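Local coordinates for ribulose bisphosphate carboxylase (Pyrococcus horikoshii, PDB 2D69), which probably catalyses the addition of carbon dioxide and water to ribulose 1,5-bisphosphate, giving two molecules of 3-phosphoglycerate in an archaeal AMP degradation pathway, at residues N197-E200 with E201-R204; K205-R208 with V209-R212. All coordinates share one frame; numbering follows the deposited sequence.

Interaction 1 (N197-E200 with E201-R204)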
loop_
_atom_site.group_PDB
_atom_site.type_symbol
_atom_site.label_atom_id
_atom_site.label_comp_id
_atom_site.label_asym_id
_atom_site.label_seq_id
_atom_site.Cartn_x
_atom_site.Cartn_y
_atom_site.Cartn_z
ATOM N N ASN A 197 -12.332 19.756 -24.504
ATOM C CA ASN A 197 -10.887 19.863 -24.258
ATOM C C ASN A 197 -10.527 19.356 -22.863
ATOM O O ASN A 197 -10.257 20.122 -21.940
ATOM C CB ASN A 197 -10.374 21.314 -24.447
ATOM C CG ASN A 197 -8.903 21.383 -24.820
ATOM O OD1 ASN A 197 -8.081 20.766 -24.172
ATOM N ND2 ASN A 197 -8.571 22.122 -25.892
ATOM N N ARG A 198 -10.511 18.044 -22.719
ATOM C CA ARG A 198 -10.195 17.414 -21.458
ATOM C C ARG A 198 -8.724 17.557 -21.143
ATOM O O ARG A 198 -7.886 17.264 -22.000
ATOM C CB ARG A 198 -10.552 15.911 -21.469
ATOM C CG ARG A 198 -11.934 15.592 -20.988
ATOM C CD ARG A 198 -12.272 14.074 -20.826
ATOM N NE ARG A 198 -11.656 13.390 -19.679
ATOM C CZ ARG A 198 -10.633 12.533 -19.760
ATOM N NH1 ARG A 198 -10.103 12.238 -20.930
ATOM N NH2 ARG A 198 -10.168 11.939 -18.675
ATOM N N PHE A 199 -8.434 17.918 -19.891
ATOM C CA PHE A 199 -7.093 18.200 -19.462
ATOM C C PHE A 199 -6.131 17.092 -19.866
ATOM O O PHE A 199 -5.088 17.348 -20.519
ATOM C CB PHE A 199 -6.999 18.448 -17.928
ATOM C CG PHE A 199 -5.649 18.939 -17.529
ATOM C CD1 PHE A 199 -4.581 18.028 -17.281
ATOM C CD2 PHE A 199 -5.377 20.301 -17.552
ATOM C CE1 PHE A 199 -3.286 18.493 -17.009
ATOM C CE2 PHE A 199 -4.100 20.759 -17.233
ATOM C CZ PHE A 199 -3.030 19.857 -17.014
ATOM N N GLU A 200 -6.466 15.849 -19.554
ATOM C CA GLU A 200 -5.484 14.772 -19.882
ATOM C C GLU A 200 -5.258 14.521 -21.354
ATOM O O GLU A 200 -4.135 14.055 -21.828
ATOM C CB GLU A 200 -5.819 13.456 -19.151
ATOM C CG GLU A 200 -4.568 12.517 -19.173
ATOM C CD GLU A 200 -4.626 11.352 -18.190
ATOM O OE1 GLU A 200 -3.571 10.685 -18.011
ATOM O OE2 GLU A 200 -5.717 11.106 -17.612
ATOM N N GLU A 201 -6.306 14.767 -22.128
ATOM C CA GLU A 201 -6.203 14.687 -23.596
ATOM C C GLU A 201 -5.351 15.839 -24.120
ATOM O O GLU A 201 -4.512 15.653 -24.970
ATOM C CB GLU A 201 -7.589 14.677 -24.231
ATOM C CG GLU A 201 -8.404 13.428 -23.894
ATOM C CD GLU A 201 -9.841 13.454 -24.444
ATOM O OE1 GLU A 201 -10.658 12.649 -23.891
ATOM O OE2 GLU A 201 -10.139 14.245 -25.415
ATOM N N ARG A 202 -5.527 17.026 -23.555
ATOM C CA ARG A 202 -4.692 18.164 -23.919
ATOM C C ARG A 202 -3.209 17.913 -23.580
ATOM O O ARG A 202 -2.345 18.106 -24.454
ATOM C CB ARG A 202 -5.163 19.422 -23.219
ATOM C CG ARG A 202 -4.537 20.672 -23.791
ATOM C CD ARG A 202 -5.305 21.897 -23.415
ATOM N NE ARG A 202 -5.027 22.410 -22.075
ATOM C CZ ARG A 202 -5.916 22.410 -21.086
ATOM N NH1 ARG A 202 -7.092 21.811 -21.232
ATOM N NH2 ARG A 202 -5.619 23.034 -19.968
ATOM N N VAL A 203 -2.899 17.411 -22.374
ATOM C CA VAL A 203 -1.483 17.108 -22.079
ATOM C C VAL A 203 -0.874 16.102 -23.009
ATOM O O VAL A 203 0.245 16.281 -23.498
ATOM C CB VAL A 203 -1.127 16.721 -20.588
ATOM C CG1 VAL A 203 -2.051 17.326 -19.591
ATOM C CG2 VAL A 203 -1.027 15.259 -20.375
ATOM N N ARG A 204 -1.557 15.004 -23.259
ATOM C CA ARG A 204 -1.002 14.017 -24.206
ATOM C C ARG A 204 -0.692 14.639 -25.533
ATOM O O ARG A 204 0.400 14.409 -26.120
ATOM C CB ARG A 204 -1.958 12.869 -24.393
ATOM C CG ARG A 204 -2.110 12.020 -23.139
ATOM C CD ARG A 204 -3.173 10.963 -23.330
ATOM N NE ARG A 204 -3.592 10.301 -22.131
ATOM C CZ ARG A 204 -4.864 10.001 -21.839
ATOM N NH1 ARG A 204 -5.902 10.382 -22.619
ATOM N NH2 ARG A 204 -5.099 9.356 -20.711
HETATM O O HOH W 1 -11.357 16.442 -25.055
#
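R202 N bonds to R198 O at 2.8 Å; V203 N to F199 O and R204 N to E200 O follow, opening helix 199-217 with R198 as N-cap. R198 NH1 forms a salt bridge to E201 OE1 at 3.0 Å, on the anti side, tilted out of the carboxylate plane. A water accepts from R198 N and donates to E201 OE2. R202 CG is anti to the backbone N (chi1 -167°) and the chain bends at chi3, bringing NH1 to N197 OD1. This bond is long but straight (3.3 Å, 167°), from above the amide's carbonyl plane. The guanidinium also holds D187, T192 and Y223, and N197 ND2 bonds to W165 O. An alanine in place of R202 is likely to leave D187 without this ion-pair partner and N197 OD1 without this donor. On the same turn, E200 lays CG over one face of the R204 guanidinium. The carboxylate stacks on it, planes 28° apart, and OE1 forms a salt bridge to NH2 at 3.4 Å. R198 NH1 and R204 NH1 lie 4.9 Å apart; E269 of the second subunit pairs with both and probably offsets their like charges. E201 pairs with R341 there, tying the helix start to the interface.

Interaction 2 (K205-R208 with V209-R212). With SO4 (sulfate ion), chain I.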
loop_
_atom_site.group_PDB
_atom_site.type_symbol
_atom_site.label_atom_id
_atom_site.label_comp_id
_atom_site.label_asym_id
_atom_site.label_seq_id
_atom_site.Cartn_x
_atom_site.Cartn_y
_atom_site.Cartn_z
ATOM N N LYS A 205 -1.621 15.427 -26.063
ATOM C CA LYS A 205 -1.383 15.968 -27.409
ATOM C C LYS A 205 -0.346 17.072 -27.453
ATOM O O LYS A 205 0.543 17.051 -28.280
ATOM C CB LYS A 205 -2.694 16.445 -28.047
ATOM C CG LYS A 205 -2.624 17.011 -29.463
ATOM C CD LYS A 205 -2.184 15.974 -30.484
ATOM C CE LYS A 205 -2.170 16.587 -31.874
ATOM N NZ LYS A 205 -1.808 15.561 -32.950
ATOM N N LEU A 206 -0.451 18.047 -26.566
ATOM C CA LEU A 206 0.331 19.276 -26.723
ATOM C C LEU A 206 1.814 19.087 -26.476
ATOM O O LEU A 206 2.638 19.775 -27.079
ATOM C CB LEU A 206 -0.210 20.375 -25.825
ATOM C CG LEU A 206 -1.291 21.263 -26.423
ATOM C CD1 LEU A 206 -0.682 22.192 -27.411
ATOM C CD2 LEU A 206 -2.416 20.402 -27.065
ATOM N N TYR A 207 2.161 18.142 -25.621
ATOM C CA TYR A 207 3.572 17.874 -25.325
ATOM C C TYR A 207 4.217 17.124 -26.470
ATOM O O TYR A 207 5.422 17.233 -26.688
ATOM C CB TYR A 207 3.735 17.186 -23.939
ATOM C CG TYR A 207 3.512 18.194 -22.809
ATOM C CD1 TYR A 207 2.293 18.299 -22.147
ATOM C CD2 TYR A 207 4.522 19.138 -22.465
ATOM C CE1 TYR A 207 2.113 19.234 -21.207
ATOM C CE2 TYR A 207 4.335 20.075 -21.517
ATOM C CZ TYR A 207 3.120 20.150 -20.894
ATOM O OH TYR A 207 2.843 21.072 -19.917
ATOM N N ARG A 208 3.435 16.347 -27.206
ATOM C CA ARG A 208 3.931 15.763 -28.455
ATOM C C ARG A 208 4.241 16.835 -29.513
ATOM O O ARG A 208 5.287 16.817 -30.153
ATOM C CB ARG A 208 2.944 14.739 -29.029
ATOM C CG ARG A 208 2.718 13.542 -28.092
ATOM C CD ARG A 208 1.737 12.474 -28.624
ATOM N NE ARG A 208 2.300 11.846 -29.819
ATOM C CZ ARG A 208 1.997 12.157 -31.085
ATOM N NH1 ARG A 208 1.088 13.099 -31.377
ATOM N NH2 ARG A 208 2.613 11.498 -32.085
ATOM N N VAL A 209 3.344 17.787 -29.662
ATOM C CA VAL A 209 3.570 18.915 -30.557
ATOM C C VAL A 209 4.796 19.702 -30.080
ATOM O O VAL A 209 5.673 20.066 -30.889
ATOM C CB VAL A 209 2.364 19.876 -30.539
ATOM C CG1 VAL A 209 2.641 21.191 -31.350
ATOM C CG2 VAL A 209 1.090 19.195 -31.028
ATOM N N ARG A 210 4.849 19.959 -28.765
ATOM C CA ARG A 210 5.949 20.645 -28.139
ATOM C C ARG A 210 7.257 19.982 -28.529
ATOM O O ARG A 210 8.186 20.653 -29.017
ATOM C CB ARG A 210 5.792 20.613 -26.603
ATOM C CG ARG A 210 6.735 21.482 -25.831
ATOM C CD ARG A 210 8.113 20.900 -25.666
ATOM N NE ARG A 210 8.181 19.786 -24.730
ATOM C CZ ARG A 210 8.260 19.875 -23.407
ATOM N NH1 ARG A 210 8.242 21.040 -22.762
ATOM N NH2 ARG A 210 8.366 18.748 -22.691
ATOM N N ASP A 211 7.347 18.675 -28.319
ATOM C CA ASP A 211 8.584 17.980 -28.625
ATOM C C ASP A 211 8.915 18.021 -30.114
ATOM O O ASP A 211 10.082 18.127 -30.514
ATOM C CB ASP A 211 8.561 16.524 -28.116
ATOM C CG ASP A 211 8.585 16.465 -26.599
ATOM O OD1 ASP A 211 8.212 15.418 -26.058
ATOM O OD2 ASP A 211 8.954 17.415 -25.872
ATOM N N ARG A 212 7.902 17.964 -30.954
ATOM C CA ARG A 212 8.158 18.068 -32.404
ATOM C C ARG A 212 8.777 19.428 -32.756
ATOM O O ARG A 212 9.715 19.503 -33.569
ATOM C CB ARG A 212 6.863 17.839 -33.182
ATOM C CG ARG A 212 6.995 17.893 -34.694
ATOM C CD ARG A 212 5.651 18.052 -35.389
ATOM N NE ARG A 212 5.820 18.422 -36.798
ATOM C CZ ARG A 212 4.838 18.866 -37.578
ATOM N NH1 ARG A 212 3.595 18.969 -37.112
ATOM N NH2 ARG A 212 5.094 19.177 -38.845
HETATM S S SO4 I . 2.249 16.274 -33.480
HETATM O O1 SO4 I . 2.710 15.500 -34.627
HETATM O O2 SO4 I . 2.391 17.699 -33.774
HETATM O O3 SO4 I . 0.857 15.931 -33.192
HETATM O O4 SO4 I . 3.073 15.931 -32.329
#
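Y207 and R210 meet on the inner side of helix 199-217, the helix of a beta-alpha-beta unit in the alpha/beta barrel. Y207 CD2 sits over the centre of the R210 guanidinium, 3.9 Å from CZ. The ring thus turns its edge to the cation, and the two planes stand 75° apart. R210 gets there by folding back: CG is anti to the backbone N (chi1 -170°), then the chain bends at chi2 and chi3. Its NE forms a salt bridge to D211 OD2 at 2.7 Å, on the anti side but well out of the carboxylate plane. NH1 goes to E222 and to K221 O, and NH2 to G245 O. This buried guanidinium is therefore fixed in rotation by partners at all three nitrogens. Y207 also packs on V241 and E244 of helix 231-244.

A second face of the helix carries K205, R208, V209 and R212 round a sulfate ion, probably from the crystallisation liquor. The K205 chain bends at chi2 (64°) and then runs straight, which brings NZ to the sulfate. R208 bends at chi3, and its NH1 lies 3.4 Å from sulfate O3; it also forms a salt bridge to E145 of the second subunit. R212 is extended from CG to NE and sets its guanidinium edge toward O2, while NE pairs with E216. V209 CG2 lies 3.4 Å from sulfate O2. Four backbone bonds span the turn, from V209 N to K205 O through R212 N to R208 O. The hydrogen bond from K205 NZ to sulfate O3 measures 2.7 Å.

Interactions 1 and 2 follow each other directly along the chain, 197-204 and then 205-212. Their centres are 12 Å apart. Both use helix 199-217, which connects parallel strands 184-186 and 222-224 of the catalytic barrel. Interaction 1 covers the helix start and interaction 2 the turns after it. Each packs against the neighbouring helices 167-179 and 231-244, and each also touches the second subunit. The helix thus serves both the barrel wall and the assembly. Interaction 1 lies nearer the predicted magnesium site: R202 is about 9 Å from D188, side chain to side chain. In interaction 2, Y207 is about 11 Å by the same measure from K186, predicted to bind magnesium through a carbamate that is absent here.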